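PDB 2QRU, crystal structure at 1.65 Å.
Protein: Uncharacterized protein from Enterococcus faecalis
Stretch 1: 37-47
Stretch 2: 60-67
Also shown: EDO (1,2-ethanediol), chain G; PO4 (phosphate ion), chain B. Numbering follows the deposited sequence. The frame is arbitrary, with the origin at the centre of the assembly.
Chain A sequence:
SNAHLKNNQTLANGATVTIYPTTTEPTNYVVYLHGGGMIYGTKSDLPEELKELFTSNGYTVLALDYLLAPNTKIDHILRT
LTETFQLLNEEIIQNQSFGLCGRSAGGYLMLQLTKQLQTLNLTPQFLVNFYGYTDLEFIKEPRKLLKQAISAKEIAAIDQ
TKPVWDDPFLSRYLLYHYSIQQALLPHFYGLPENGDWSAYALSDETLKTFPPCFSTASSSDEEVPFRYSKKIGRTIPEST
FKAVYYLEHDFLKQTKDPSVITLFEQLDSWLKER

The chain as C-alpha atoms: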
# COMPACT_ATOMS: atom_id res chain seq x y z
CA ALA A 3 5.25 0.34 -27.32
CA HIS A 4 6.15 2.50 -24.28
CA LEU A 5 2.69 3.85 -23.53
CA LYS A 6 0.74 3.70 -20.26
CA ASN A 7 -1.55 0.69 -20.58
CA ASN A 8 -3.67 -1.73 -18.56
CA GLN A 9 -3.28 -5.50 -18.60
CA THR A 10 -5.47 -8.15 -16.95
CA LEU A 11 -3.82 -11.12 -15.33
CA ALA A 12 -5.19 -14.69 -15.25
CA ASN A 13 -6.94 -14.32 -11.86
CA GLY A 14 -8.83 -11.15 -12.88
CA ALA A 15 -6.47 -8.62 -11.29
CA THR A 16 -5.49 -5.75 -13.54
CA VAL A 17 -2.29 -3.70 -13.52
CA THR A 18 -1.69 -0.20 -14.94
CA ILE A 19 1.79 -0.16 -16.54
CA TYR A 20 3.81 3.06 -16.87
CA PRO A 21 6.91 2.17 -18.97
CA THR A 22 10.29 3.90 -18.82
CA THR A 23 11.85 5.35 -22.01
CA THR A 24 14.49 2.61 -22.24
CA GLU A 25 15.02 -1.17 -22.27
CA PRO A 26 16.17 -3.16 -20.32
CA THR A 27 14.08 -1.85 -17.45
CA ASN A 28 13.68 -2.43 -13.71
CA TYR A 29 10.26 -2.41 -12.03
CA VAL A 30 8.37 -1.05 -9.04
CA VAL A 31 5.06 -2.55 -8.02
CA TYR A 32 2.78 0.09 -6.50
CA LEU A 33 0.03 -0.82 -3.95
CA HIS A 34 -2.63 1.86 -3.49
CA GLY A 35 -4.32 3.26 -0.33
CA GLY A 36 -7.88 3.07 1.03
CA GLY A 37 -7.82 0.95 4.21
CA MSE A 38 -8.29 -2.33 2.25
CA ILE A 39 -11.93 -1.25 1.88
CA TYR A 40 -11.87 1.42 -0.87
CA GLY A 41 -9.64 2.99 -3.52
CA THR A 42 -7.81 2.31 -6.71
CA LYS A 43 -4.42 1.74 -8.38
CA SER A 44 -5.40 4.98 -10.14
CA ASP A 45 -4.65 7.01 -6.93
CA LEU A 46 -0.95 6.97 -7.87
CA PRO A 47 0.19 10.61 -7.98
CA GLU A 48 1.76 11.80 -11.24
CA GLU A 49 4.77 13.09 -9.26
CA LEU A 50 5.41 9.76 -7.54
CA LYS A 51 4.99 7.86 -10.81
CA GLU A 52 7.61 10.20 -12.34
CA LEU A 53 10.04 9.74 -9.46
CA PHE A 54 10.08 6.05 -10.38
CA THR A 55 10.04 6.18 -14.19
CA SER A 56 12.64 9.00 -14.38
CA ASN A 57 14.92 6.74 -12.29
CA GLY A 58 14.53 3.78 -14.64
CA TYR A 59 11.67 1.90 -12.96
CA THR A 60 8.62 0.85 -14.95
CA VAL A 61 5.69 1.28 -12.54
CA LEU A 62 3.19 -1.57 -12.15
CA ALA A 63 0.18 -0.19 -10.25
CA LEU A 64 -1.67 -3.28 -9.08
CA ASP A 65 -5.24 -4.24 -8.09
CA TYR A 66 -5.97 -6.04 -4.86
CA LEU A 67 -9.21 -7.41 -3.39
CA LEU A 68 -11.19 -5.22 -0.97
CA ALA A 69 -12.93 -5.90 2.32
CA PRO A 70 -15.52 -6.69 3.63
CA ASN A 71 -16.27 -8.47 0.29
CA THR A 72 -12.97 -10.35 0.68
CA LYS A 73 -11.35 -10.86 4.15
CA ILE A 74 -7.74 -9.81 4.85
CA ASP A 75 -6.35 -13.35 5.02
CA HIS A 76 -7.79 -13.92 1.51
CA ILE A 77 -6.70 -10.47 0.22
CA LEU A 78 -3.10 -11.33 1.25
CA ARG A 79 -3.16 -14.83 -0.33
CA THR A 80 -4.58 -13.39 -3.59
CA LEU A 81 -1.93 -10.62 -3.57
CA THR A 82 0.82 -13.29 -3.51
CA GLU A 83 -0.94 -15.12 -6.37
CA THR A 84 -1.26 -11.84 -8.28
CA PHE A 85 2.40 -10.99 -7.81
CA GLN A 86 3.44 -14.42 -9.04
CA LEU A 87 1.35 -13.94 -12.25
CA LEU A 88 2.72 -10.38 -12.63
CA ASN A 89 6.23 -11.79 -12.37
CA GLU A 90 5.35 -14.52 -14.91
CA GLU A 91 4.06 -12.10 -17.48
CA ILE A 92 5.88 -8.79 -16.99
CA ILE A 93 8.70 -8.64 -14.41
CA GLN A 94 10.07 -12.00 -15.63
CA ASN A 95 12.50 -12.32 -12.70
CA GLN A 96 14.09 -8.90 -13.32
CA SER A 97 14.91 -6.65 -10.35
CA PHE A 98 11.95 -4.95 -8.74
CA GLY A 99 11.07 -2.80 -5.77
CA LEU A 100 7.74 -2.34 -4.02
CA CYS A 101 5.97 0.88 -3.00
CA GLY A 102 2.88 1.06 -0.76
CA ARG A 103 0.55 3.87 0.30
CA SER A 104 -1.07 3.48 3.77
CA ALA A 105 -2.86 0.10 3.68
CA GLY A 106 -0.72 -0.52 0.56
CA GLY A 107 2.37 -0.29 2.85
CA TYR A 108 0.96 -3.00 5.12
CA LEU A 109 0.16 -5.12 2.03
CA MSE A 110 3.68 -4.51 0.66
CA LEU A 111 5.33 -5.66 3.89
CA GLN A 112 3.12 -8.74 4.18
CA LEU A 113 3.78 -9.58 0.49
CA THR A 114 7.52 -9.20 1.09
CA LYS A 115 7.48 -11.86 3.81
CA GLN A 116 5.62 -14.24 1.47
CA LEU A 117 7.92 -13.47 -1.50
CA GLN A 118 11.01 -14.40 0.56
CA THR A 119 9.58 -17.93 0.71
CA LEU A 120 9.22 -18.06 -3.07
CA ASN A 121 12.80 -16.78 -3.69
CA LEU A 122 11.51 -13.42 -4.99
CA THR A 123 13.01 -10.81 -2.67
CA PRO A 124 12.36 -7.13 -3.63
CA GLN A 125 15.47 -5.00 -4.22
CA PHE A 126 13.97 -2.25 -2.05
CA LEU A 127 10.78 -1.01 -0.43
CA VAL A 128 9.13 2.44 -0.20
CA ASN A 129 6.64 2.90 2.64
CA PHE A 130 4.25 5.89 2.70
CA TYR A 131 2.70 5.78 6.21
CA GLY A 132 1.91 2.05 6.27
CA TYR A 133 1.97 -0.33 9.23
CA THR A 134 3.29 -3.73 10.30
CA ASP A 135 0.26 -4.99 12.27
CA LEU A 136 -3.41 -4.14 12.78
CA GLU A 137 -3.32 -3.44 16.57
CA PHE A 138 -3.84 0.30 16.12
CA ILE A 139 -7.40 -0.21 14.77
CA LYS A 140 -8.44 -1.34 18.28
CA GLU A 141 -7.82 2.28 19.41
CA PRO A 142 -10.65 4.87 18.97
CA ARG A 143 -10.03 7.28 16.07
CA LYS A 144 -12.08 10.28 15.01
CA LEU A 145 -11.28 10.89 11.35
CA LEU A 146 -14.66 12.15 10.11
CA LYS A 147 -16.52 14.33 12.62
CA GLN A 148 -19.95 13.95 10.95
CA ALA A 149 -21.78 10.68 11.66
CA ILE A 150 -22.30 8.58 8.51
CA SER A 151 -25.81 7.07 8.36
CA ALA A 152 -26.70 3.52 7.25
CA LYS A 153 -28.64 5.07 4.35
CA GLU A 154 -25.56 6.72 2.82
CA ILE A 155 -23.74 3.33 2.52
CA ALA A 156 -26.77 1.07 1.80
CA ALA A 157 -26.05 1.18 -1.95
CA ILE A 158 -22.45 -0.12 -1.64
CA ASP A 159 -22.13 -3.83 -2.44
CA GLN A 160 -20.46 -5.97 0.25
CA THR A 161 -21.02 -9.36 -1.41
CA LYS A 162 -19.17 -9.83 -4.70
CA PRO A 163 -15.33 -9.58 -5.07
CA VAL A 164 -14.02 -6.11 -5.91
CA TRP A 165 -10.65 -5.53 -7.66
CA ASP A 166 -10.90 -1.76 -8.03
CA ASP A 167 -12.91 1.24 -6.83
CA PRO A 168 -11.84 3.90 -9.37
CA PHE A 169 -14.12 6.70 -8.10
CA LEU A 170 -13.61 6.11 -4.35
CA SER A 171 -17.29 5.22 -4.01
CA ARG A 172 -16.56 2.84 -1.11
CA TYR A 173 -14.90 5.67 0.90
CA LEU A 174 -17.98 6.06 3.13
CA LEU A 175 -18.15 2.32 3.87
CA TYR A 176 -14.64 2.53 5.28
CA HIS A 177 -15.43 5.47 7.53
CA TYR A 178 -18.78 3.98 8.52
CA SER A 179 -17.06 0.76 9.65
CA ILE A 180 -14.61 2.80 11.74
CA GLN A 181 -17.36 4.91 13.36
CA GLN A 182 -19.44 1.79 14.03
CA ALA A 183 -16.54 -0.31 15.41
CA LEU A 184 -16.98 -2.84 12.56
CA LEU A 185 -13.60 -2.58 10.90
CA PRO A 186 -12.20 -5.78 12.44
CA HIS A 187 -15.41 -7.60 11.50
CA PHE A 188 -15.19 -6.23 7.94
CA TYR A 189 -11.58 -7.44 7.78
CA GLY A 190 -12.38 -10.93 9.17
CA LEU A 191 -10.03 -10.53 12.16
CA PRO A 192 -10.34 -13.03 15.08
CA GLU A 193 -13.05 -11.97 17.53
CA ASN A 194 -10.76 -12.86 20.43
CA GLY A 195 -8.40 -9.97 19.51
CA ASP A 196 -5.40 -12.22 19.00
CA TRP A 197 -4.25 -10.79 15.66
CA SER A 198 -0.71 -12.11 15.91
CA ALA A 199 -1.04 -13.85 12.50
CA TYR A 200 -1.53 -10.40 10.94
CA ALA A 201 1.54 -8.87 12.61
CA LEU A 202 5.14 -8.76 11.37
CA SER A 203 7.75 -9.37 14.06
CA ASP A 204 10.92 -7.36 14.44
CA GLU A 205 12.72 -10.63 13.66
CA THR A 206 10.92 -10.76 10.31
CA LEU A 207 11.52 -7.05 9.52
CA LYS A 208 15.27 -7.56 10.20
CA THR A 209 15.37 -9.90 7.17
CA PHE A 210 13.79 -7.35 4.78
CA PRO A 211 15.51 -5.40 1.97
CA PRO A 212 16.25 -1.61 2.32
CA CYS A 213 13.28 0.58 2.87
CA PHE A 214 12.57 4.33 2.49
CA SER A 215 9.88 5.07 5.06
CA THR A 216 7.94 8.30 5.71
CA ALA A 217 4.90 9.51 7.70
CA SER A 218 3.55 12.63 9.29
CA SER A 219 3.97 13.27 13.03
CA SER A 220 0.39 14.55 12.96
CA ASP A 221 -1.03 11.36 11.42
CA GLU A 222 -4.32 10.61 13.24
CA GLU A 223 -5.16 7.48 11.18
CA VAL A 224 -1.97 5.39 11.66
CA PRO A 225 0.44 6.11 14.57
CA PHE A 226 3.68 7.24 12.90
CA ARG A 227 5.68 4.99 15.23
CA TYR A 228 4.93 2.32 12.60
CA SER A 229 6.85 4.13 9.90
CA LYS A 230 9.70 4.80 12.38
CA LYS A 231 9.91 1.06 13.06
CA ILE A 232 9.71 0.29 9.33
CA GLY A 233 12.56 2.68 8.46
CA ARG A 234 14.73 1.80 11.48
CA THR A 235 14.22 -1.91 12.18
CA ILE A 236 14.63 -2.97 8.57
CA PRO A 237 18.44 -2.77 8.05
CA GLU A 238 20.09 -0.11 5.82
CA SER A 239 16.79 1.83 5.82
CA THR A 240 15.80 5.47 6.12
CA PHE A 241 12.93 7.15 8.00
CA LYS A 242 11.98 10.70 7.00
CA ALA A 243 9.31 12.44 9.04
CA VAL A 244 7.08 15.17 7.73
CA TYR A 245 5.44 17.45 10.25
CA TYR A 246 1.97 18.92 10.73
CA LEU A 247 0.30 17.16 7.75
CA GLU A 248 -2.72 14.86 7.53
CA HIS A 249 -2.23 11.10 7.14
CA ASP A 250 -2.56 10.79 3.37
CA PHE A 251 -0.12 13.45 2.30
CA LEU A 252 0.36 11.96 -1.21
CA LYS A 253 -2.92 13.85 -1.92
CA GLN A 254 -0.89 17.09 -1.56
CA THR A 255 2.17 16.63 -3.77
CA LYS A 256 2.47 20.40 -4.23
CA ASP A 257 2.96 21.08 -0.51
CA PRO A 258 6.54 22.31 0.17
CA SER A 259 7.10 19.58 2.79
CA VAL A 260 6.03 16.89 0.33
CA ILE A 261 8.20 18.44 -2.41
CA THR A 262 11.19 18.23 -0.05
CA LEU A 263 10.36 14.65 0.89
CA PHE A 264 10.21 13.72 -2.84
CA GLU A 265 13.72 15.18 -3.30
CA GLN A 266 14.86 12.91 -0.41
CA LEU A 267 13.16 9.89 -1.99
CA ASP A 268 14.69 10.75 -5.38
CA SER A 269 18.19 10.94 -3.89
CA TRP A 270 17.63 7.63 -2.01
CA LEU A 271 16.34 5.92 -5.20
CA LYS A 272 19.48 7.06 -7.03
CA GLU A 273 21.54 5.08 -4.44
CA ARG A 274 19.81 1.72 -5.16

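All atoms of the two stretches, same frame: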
# COMPACT_ATOMS: atom_id res chain seq x y z
N GLY A 37 -7.42 1.78 3.06
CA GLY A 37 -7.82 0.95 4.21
C GLY A 37 -8.20 -0.50 3.93
O GLY A 37 -8.79 -1.15 4.79
N MSE A 38 -7.86 -1.00 2.74
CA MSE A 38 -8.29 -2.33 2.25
C MSE A 38 -9.79 -2.45 2.11
O MSE A 38 -10.32 -3.56 2.05
CB MSE A 38 -7.71 -3.48 3.09
CG MSE A 38 -6.19 -3.53 2.94
SE MSE A 38 -5.38 -4.78 4.25
CE MSE A 38 -5.62 -3.69 5.86
N ILE A 39 -10.48 -1.30 2.11
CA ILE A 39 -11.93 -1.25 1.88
C ILE A 39 -12.32 -0.44 0.63
O ILE A 39 -13.33 -0.76 -0.03
CB ILE A 39 -12.70 -0.65 3.10
CG1 ILE A 39 -12.33 -1.35 4.43
CG2 ILE A 39 -14.21 -0.60 2.82
CD1 ILE A 39 -13.07 -2.53 4.73
N TYR A 40 -11.58 0.63 0.32
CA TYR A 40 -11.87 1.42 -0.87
C TYR A 40 -10.61 1.72 -1.68
O TYR A 40 -9.52 1.31 -1.31
CB TYR A 40 -12.65 2.70 -0.51
CG TYR A 40 -11.83 3.86 0.06
CD1 TYR A 40 -11.44 3.90 1.40
CD2 TYR A 40 -11.48 4.94 -0.76
CE1 TYR A 40 -10.68 4.97 1.91
CE2 TYR A 40 -10.73 6.02 -0.27
CZ TYR A 40 -10.35 6.04 1.06
OH TYR A 40 -9.61 7.12 1.52
N GLY A 41 -10.78 2.41 -2.81
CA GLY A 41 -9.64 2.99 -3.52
C GLY A 41 -9.23 2.23 -4.76
O GLY A 41 -9.88 1.24 -5.15
N THR A 42 -8.13 2.68 -5.36
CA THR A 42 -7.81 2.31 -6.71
C THR A 42 -6.33 2.51 -7.00
O THR A 42 -5.72 3.45 -6.50
CB THR A 42 -8.66 3.19 -7.69
OG1 THR A 42 -8.27 2.94 -9.04
CG2 THR A 42 -8.47 4.68 -7.39
N LYS A 43 -5.76 1.59 -7.78
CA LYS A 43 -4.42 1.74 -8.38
C LYS A 43 -4.26 3.08 -9.08
O LYS A 43 -3.15 3.58 -9.24
CB LYS A 43 -4.10 0.61 -9.37
CG LYS A 43 -5.10 0.45 -10.55
CD LYS A 43 -4.66 -0.67 -11.48
CE LYS A 43 -5.70 -0.87 -12.64
NZ LYS A 43 -7.06 -1.18 -12.09
N SER A 44 -5.38 3.65 -9.54
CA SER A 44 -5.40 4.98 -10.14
C SER A 44 -5.11 6.16 -9.18
O SER A 44 -4.99 7.28 -9.66
CB SER A 44 -6.75 5.19 -10.84
OG SER A 44 -6.98 4.13 -11.74
N ASP A 45 -4.96 5.92 -7.87
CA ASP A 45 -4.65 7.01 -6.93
C ASP A 45 -3.19 7.44 -7.01
O ASP A 45 -2.78 8.38 -6.34
CB ASP A 45 -5.08 6.73 -5.47
CG ASP A 45 -4.16 5.73 -4.76
OD1 ASP A 45 -3.05 5.43 -5.25
OD2 ASP A 45 -4.54 5.28 -3.65
N LEU A 46 -2.40 6.73 -7.81
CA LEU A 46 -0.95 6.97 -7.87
C LEU A 46 -0.70 8.39 -8.37
O LEU A 46 -1.09 8.74 -9.49
CB LEU A 46 -0.29 5.96 -8.79
CG LEU A 46 1.20 6.18 -9.11
CD1 LEU A 46 2.09 6.17 -7.85
CD2 LEU A 46 1.66 5.14 -10.11
N PRO A 47 -0.10 9.25 -7.51
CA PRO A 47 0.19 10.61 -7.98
C PRO A 47 1.18 10.66 -9.15
O PRO A 47 2.17 9.90 -9.16
CB PRO A 47 0.80 11.29 -6.76
CG PRO A 47 0.24 10.53 -5.59
CD PRO A 47 0.25 9.09 -6.08
N THR A 60 9.97 1.00 -14.42
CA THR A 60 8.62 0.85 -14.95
C THR A 60 7.69 0.60 -13.76
O THR A 60 7.92 -0.29 -12.95
CB THR A 60 8.56 -0.33 -15.95
OG1 THR A 60 9.27 0.02 -17.15
CG2 THR A 60 7.11 -0.69 -16.30
N VAL A 61 6.62 1.40 -13.67
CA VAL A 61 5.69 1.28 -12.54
C VAL A 61 4.55 0.33 -12.90
O VAL A 61 3.93 0.46 -13.96
CB VAL A 61 5.14 2.66 -12.11
CG1 VAL A 61 4.13 2.49 -10.98
CG2 VAL A 61 6.29 3.57 -11.64
N LEU A 62 4.30 -0.61 -11.99
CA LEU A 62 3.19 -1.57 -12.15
C LEU A 62 2.22 -1.30 -11.00
O LEU A 62 2.47 -1.73 -9.88
CB LEU A 62 3.74 -3.01 -12.10
CG LEU A 62 4.88 -3.28 -13.09
CD1 LEU A 62 5.50 -4.64 -12.87
CD2 LEU A 62 4.40 -3.13 -14.55
N ALA A 63 1.15 -0.56 -11.28
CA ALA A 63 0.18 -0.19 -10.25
C ALA A 63 -0.89 -1.28 -10.21
O ALA A 63 -1.59 -1.48 -11.20
CB ALA A 63 -0.43 1.18 -10.57
N LEU A 64 -1.00 -1.97 -9.08
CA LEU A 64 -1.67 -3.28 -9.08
C LEU A 64 -3.00 -3.31 -8.30
O LEU A 64 -3.11 -2.71 -7.22
CB LEU A 64 -0.68 -4.34 -8.49
CG LEU A 64 -1.00 -5.82 -8.59
CD1 LEU A 64 -1.19 -6.26 -10.06
CD2 LEU A 64 0.07 -6.70 -7.88
N ASP A 65 -3.99 -4.03 -8.84
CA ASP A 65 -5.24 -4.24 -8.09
C ASP A 65 -5.02 -5.20 -6.93
O ASP A 65 -4.25 -6.15 -7.03
CB ASP A 65 -6.29 -4.94 -8.98
CG ASP A 65 -6.90 -4.04 -10.05
OD1 ASP A 65 -6.76 -2.81 -10.05
OD2 ASP A 65 -7.58 -4.63 -10.92
N TYR A 66 -5.79 -5.00 -5.86
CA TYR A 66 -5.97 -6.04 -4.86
C TYR A 66 -7.42 -6.09 -4.37
O TYR A 66 -8.18 -5.11 -4.51
CB TYR A 66 -4.94 -5.86 -3.74
CG TYR A 66 -4.99 -4.51 -3.03
CD1 TYR A 66 -5.96 -4.26 -2.03
CD2 TYR A 66 -4.04 -3.49 -3.32
CE1 TYR A 66 -6.00 -3.05 -1.35
CE2 TYR A 66 -4.07 -2.28 -2.62
CZ TYR A 66 -5.03 -2.07 -1.63
OH TYR A 66 -5.04 -0.88 -0.92
N LEU A 67 -7.83 -7.24 -3.85
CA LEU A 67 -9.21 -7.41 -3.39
C LEU A 67 -9.51 -6.52 -2.17
O LEU A 67 -8.60 -6.22 -1.37
CB LEU A 67 -9.49 -8.89 -3.09
CG LEU A 67 -9.49 -9.78 -4.34
CD1 LEU A 67 -9.58 -11.23 -3.90
CD2 LEU A 67 -10.66 -9.44 -5.31
C1 EDO G . -7.12 7.07 -2.37
O1 EDO G . -6.03 7.03 -1.42
C2 EDO G . -7.65 5.62 -2.46
O2 EDO G . -7.18 4.87 -3.59
P PO4 B . -5.71 4.61 3.91
O1 PO4 B . -5.33 4.67 5.38
O2 PO4 B . -7.21 4.83 3.81
O3 PO4 B . -5.08 5.77 3.13
O4 PO4 B . -5.25 3.28 3.34
O HOH W 1 -7.52 -0.13 0.05
O HOH W 2 -7.11 -0.80 -7.84

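Stretch 2 enters as the end of a β-strand, residues 60-64, and leaves as an extended loop; stretch 1 is mostly loop, with a short 3-10 segment at 43-45. The backbones come nearest where the CA atoms of Lys-43 and Ala-63 lie 5.3 Å apart, and no direct backbone hydrogen bond joins them. Side chains, one salt bridge and two waters make the contact, which buries 356 Å² summed over both sides.

Along the strand, side chains alternate. Thr-60 is out of reach, whereas Val-61 points toward stretch 1 and places CG1 3.7 Å from Leu-46 CD2, an apolar contact between two buried side chains. Leu-62 turns away. Ala-63 points back: its CB lies 3.9 Å from Lys-43 CB and 4.5 Å from Leu-46 CD2, at the place where the CA atoms of the two stretches come closest. The aliphatic part of Lys-43 runs past the same residue, with CD 3.2 Å from Ala-63 O. Leu-64 again points away, although its backbone N is 4.0 Å from Lys-43 CB.

Asp-65 provides the charged partner. With chi2 and chi3 both t, Lys-43 extends until NZ reaches Asp-65 OD1 at 2.6 Å, a hydrogen-bonded salt bridge that pairs opposite charges at a buried site. Water 2 forms a second link between the same two residues, accepting from Lys-43 N at 2.7 Å and lying 3.0 Å from Asp-65 OD1, to which it can donate.

At Tyr-66 the CA-to-CB bond points sideways, but the end of the side chain comes nearer to stretch 1. Tyr-66 CE1 meets CG of Met-38, a selenomethionine, obliquely at 4.3 Å. Water 1 donates to Tyr-66 OH and Tyr-40 O, each 2.8 Å from its oxygen, and accepts weakly from Met-38 N, also at 2.8 Å. Leu-67 points away and makes no close contact; its CA is 7.6 Å from Met-38 CA.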